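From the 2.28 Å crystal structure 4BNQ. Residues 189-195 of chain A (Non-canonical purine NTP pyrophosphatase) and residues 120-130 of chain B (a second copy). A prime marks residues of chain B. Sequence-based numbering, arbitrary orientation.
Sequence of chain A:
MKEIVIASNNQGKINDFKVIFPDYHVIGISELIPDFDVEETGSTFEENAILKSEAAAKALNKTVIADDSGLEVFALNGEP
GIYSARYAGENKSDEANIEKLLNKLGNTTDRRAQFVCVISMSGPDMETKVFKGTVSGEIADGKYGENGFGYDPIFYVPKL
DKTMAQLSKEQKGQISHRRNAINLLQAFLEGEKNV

Chain A (189-195) LEGEKNV
Chain B, residues 120-130: SMSGPDMETKV

A chain terminus can serve as an interface element, as this contact between two copies of one protein illustrates. In chain A a helix runs through Gly191; Asn194 (phi/psi 56/50) and Val195 (phi 60) then adopt left-handed backbone angles, and the chain ends. Chain B offers a hairpin, its strands paired antiparallel by Met121′ N to Lys129′ O and Lys129′ N to Met121′ O, both 2.8 Å. The closest register sets Val195 CA 6.1 Å from Met126′ CA, and 251 Å² is buried in all.

Apolar packing centres on Val195, whose chi1 of 100° lies between wells. Its CG1 rests 3.8 Å from Met126′ CB, and its CG2 lies 4.4 Å from Met121′ CE. Met126′ is extended (t, t, t), whereas Met121′ (t, t, p) bends at its last torsion.

Charge pairing joins the helix to the strand. Glu190 (m, m, chi3 -56°) points CA-to-CB toward chain B, and its OE1 accepts a weak hydrogen bond, within a salt bridge, from Lys129′ NZ at 3.5 Å. Lys129′ reaches it with chi angles -100°, 91°, -165° and 60°. Glu190 OE2 meanwhile bridges Lys193 NZ at 3.1 Å, so one carboxylate serves two lysines.

The terminal carboxylate also recruits solvent: a water donates to Val195 O (2.8 Å) and weakly accepts from Glu127′ N (3.5 Å), linking the backbones.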

# COMPACT_ATOMS: atom_id res chain seq x y z
N LEU A 189 -7.97 8.71 -9.95
CA LEU A 189 -8.08 10.03 -10.58
C LEU A 189 -7.21 10.14 -11.84
O LEU A 189 -7.60 10.75 -12.83
CB LEU A 189 -7.67 11.12 -9.58
CG LEU A 189 -8.48 11.21 -8.28
CD1 LEU A 189 -7.88 12.27 -7.34
CD2 LEU A 189 -9.92 11.53 -8.58
N GLU A 190 -6.01 9.56 -11.78
CA GLU A 190 -5.11 9.58 -12.92
C GLU A 190 -5.69 8.74 -14.06
O GLU A 190 -5.54 9.09 -15.23
CB GLU A 190 -3.70 9.09 -12.52
CG GLU A 190 -2.85 10.13 -11.81
CD GLU A 190 -2.37 11.26 -12.73
OE1 GLU A 190 -1.72 10.95 -13.76
OE2 GLU A 190 -2.63 12.45 -12.43
N GLY A 191 -6.35 7.64 -13.70
CA GLY A 191 -7.05 6.82 -14.67
C GLY A 191 -8.17 7.56 -15.41
O GLY A 191 -8.40 7.28 -16.59
N GLU A 192 -8.85 8.49 -14.73
CA GLU A 192 -9.95 9.20 -15.38
C GLU A 192 -9.49 10.41 -16.20
O GLU A 192 -10.29 11.10 -16.81
CB GLU A 192 -11.12 9.54 -14.42
CG GLU A 192 -10.90 10.62 -13.37
CD GLU A 192 -12.06 10.67 -12.36
OE1 GLU A 192 -12.93 9.77 -12.38
OE2 GLU A 192 -12.12 11.63 -11.54
N LYS A 193 -8.19 10.64 -16.23
CA LYS A 193 -7.65 11.60 -17.16
C LYS A 193 -7.32 10.89 -18.48
O LYS A 193 -6.25 11.06 -19.04
CB LYS A 193 -6.42 12.28 -16.58
CG LYS A 193 -6.69 13.05 -15.31
CD LYS A 193 -5.41 13.75 -14.90
CE LYS A 193 -5.55 14.53 -13.61
NZ LYS A 193 -4.19 14.98 -13.18
N ASN A 194 -8.27 10.08 -18.95
CA ASN A 194 -8.19 9.39 -20.24
C ASN A 194 -6.94 8.55 -20.41
O ASN A 194 -6.25 8.67 -21.41
CB ASN A 194 -8.28 10.40 -21.39
CG ASN A 194 -9.59 11.15 -21.40
OD1 ASN A 194 -10.64 10.58 -21.68
ND2 ASN A 194 -9.54 12.44 -21.09
N VAL A 195 -6.67 7.69 -19.42
CA VAL A 195 -5.52 6.78 -19.42
C VAL A 195 -4.18 7.51 -19.50
O VAL A 195 -4.09 8.71 -19.75
CB VAL A 195 -5.62 5.69 -20.53
CG1 VAL A 195 -4.77 6.04 -21.76
CG2 VAL A 195 -5.21 4.32 -20.00
OXT VAL A 195 -3.12 6.91 -19.28
N SER B 120 4.99 -0.77 -14.62
CA SER B 120 5.02 0.34 -15.58
C SER B 120 4.02 0.08 -16.71
O SER B 120 3.87 -1.06 -17.17
CB SER B 120 6.43 0.46 -16.17
OG SER B 120 6.57 1.64 -16.94
N MET B 121 3.32 1.13 -17.14
CA MET B 121 2.40 1.01 -18.28
C MET B 121 2.69 2.14 -19.26
O MET B 121 2.65 3.31 -18.90
CB MET B 121 0.93 1.04 -17.84
CG MET B 121 -0.04 0.66 -18.98
SD MET B 121 -1.80 0.51 -18.58
CE MET B 121 -2.04 2.09 -17.85
N SER B 122 3.00 1.79 -20.50
CA SER B 122 3.31 2.79 -21.52
C SER B 122 2.45 2.56 -22.74
O SER B 122 2.01 1.43 -22.99
CB SER B 122 4.78 2.74 -21.92
OG SER B 122 5.63 2.97 -20.82
N GLY B 123 2.22 3.62 -23.50
CA GLY B 123 1.37 3.53 -24.67
C GLY B 123 1.40 4.81 -25.49
O GLY B 123 2.02 5.80 -25.08
N PRO B 124 0.72 4.79 -26.64
CA PRO B 124 0.71 5.94 -27.57
C PRO B 124 -0.10 7.15 -27.09
O PRO B 124 0.39 8.27 -27.17
CB PRO B 124 0.10 5.35 -28.85
CG PRO B 124 -0.71 4.16 -28.38
CD PRO B 124 0.01 3.62 -27.18
N ASP B 125 -1.32 6.93 -26.60
CA ASP B 125 -2.19 8.06 -26.23
C ASP B 125 -2.11 8.36 -24.74
O ASP B 125 -3.15 8.52 -24.07
CB ASP B 125 -3.65 7.77 -26.61
CG ASP B 125 -3.77 7.07 -27.95
OD1 ASP B 125 -3.66 7.77 -28.99
OD2 ASP B 125 -3.98 5.84 -27.96
N MET B 126 -0.89 8.46 -24.22
CA MET B 126 -0.67 8.32 -22.79
C MET B 126 0.79 8.55 -22.39
O MET B 126 1.70 8.12 -23.08
CB MET B 126 -1.13 6.92 -22.40
CG MET B 126 -0.58 6.39 -21.13
SD MET B 126 -1.08 4.70 -20.84
CE MET B 126 -0.18 4.51 -19.32
N GLU B 127 1.02 9.24 -21.28
CA GLU B 127 2.35 9.30 -20.70
C GLU B 127 2.57 8.04 -19.86
O GLU B 127 1.61 7.50 -19.31
CB GLU B 127 2.50 10.55 -19.83
CG GLU B 127 2.54 11.84 -20.62
CD GLU B 127 3.77 11.94 -21.51
OE1 GLU B 127 4.86 11.48 -21.08
OE2 GLU B 127 3.66 12.49 -22.63
N THR B 128 3.81 7.56 -19.76
CA THR B 128 4.10 6.34 -19.03
C THR B 128 3.72 6.45 -17.54
O THR B 128 4.05 7.44 -16.88
CB THR B 128 5.59 5.95 -19.16
OG1 THR B 128 5.84 5.48 -20.48
CG2 THR B 128 5.94 4.86 -18.16
N LYS B 129 3.04 5.42 -17.04
CA LYS B 129 2.58 5.39 -15.65
C LYS B 129 3.28 4.32 -14.82
O LYS B 129 3.51 3.22 -15.31
CB LYS B 129 1.07 5.16 -15.58
CG LYS B 129 0.29 6.44 -15.34
CD LYS B 129 -0.12 7.10 -16.64
CE LYS B 129 -0.56 8.54 -16.40
NZ LYS B 129 0.56 9.32 -15.80
N VAL B 130 3.57 4.66 -13.57
CA VAL B 130 4.28 3.77 -12.64
C VAL B 130 3.46 3.45 -11.38
O VAL B 130 2.86 4.33 -10.77
CB VAL B 130 5.64 4.39 -12.25
CG1 VAL B 130 6.19 3.74 -10.99
CG2 VAL B 130 6.61 4.21 -13.37
O HOH W 1 -1.92 10.53 -19.93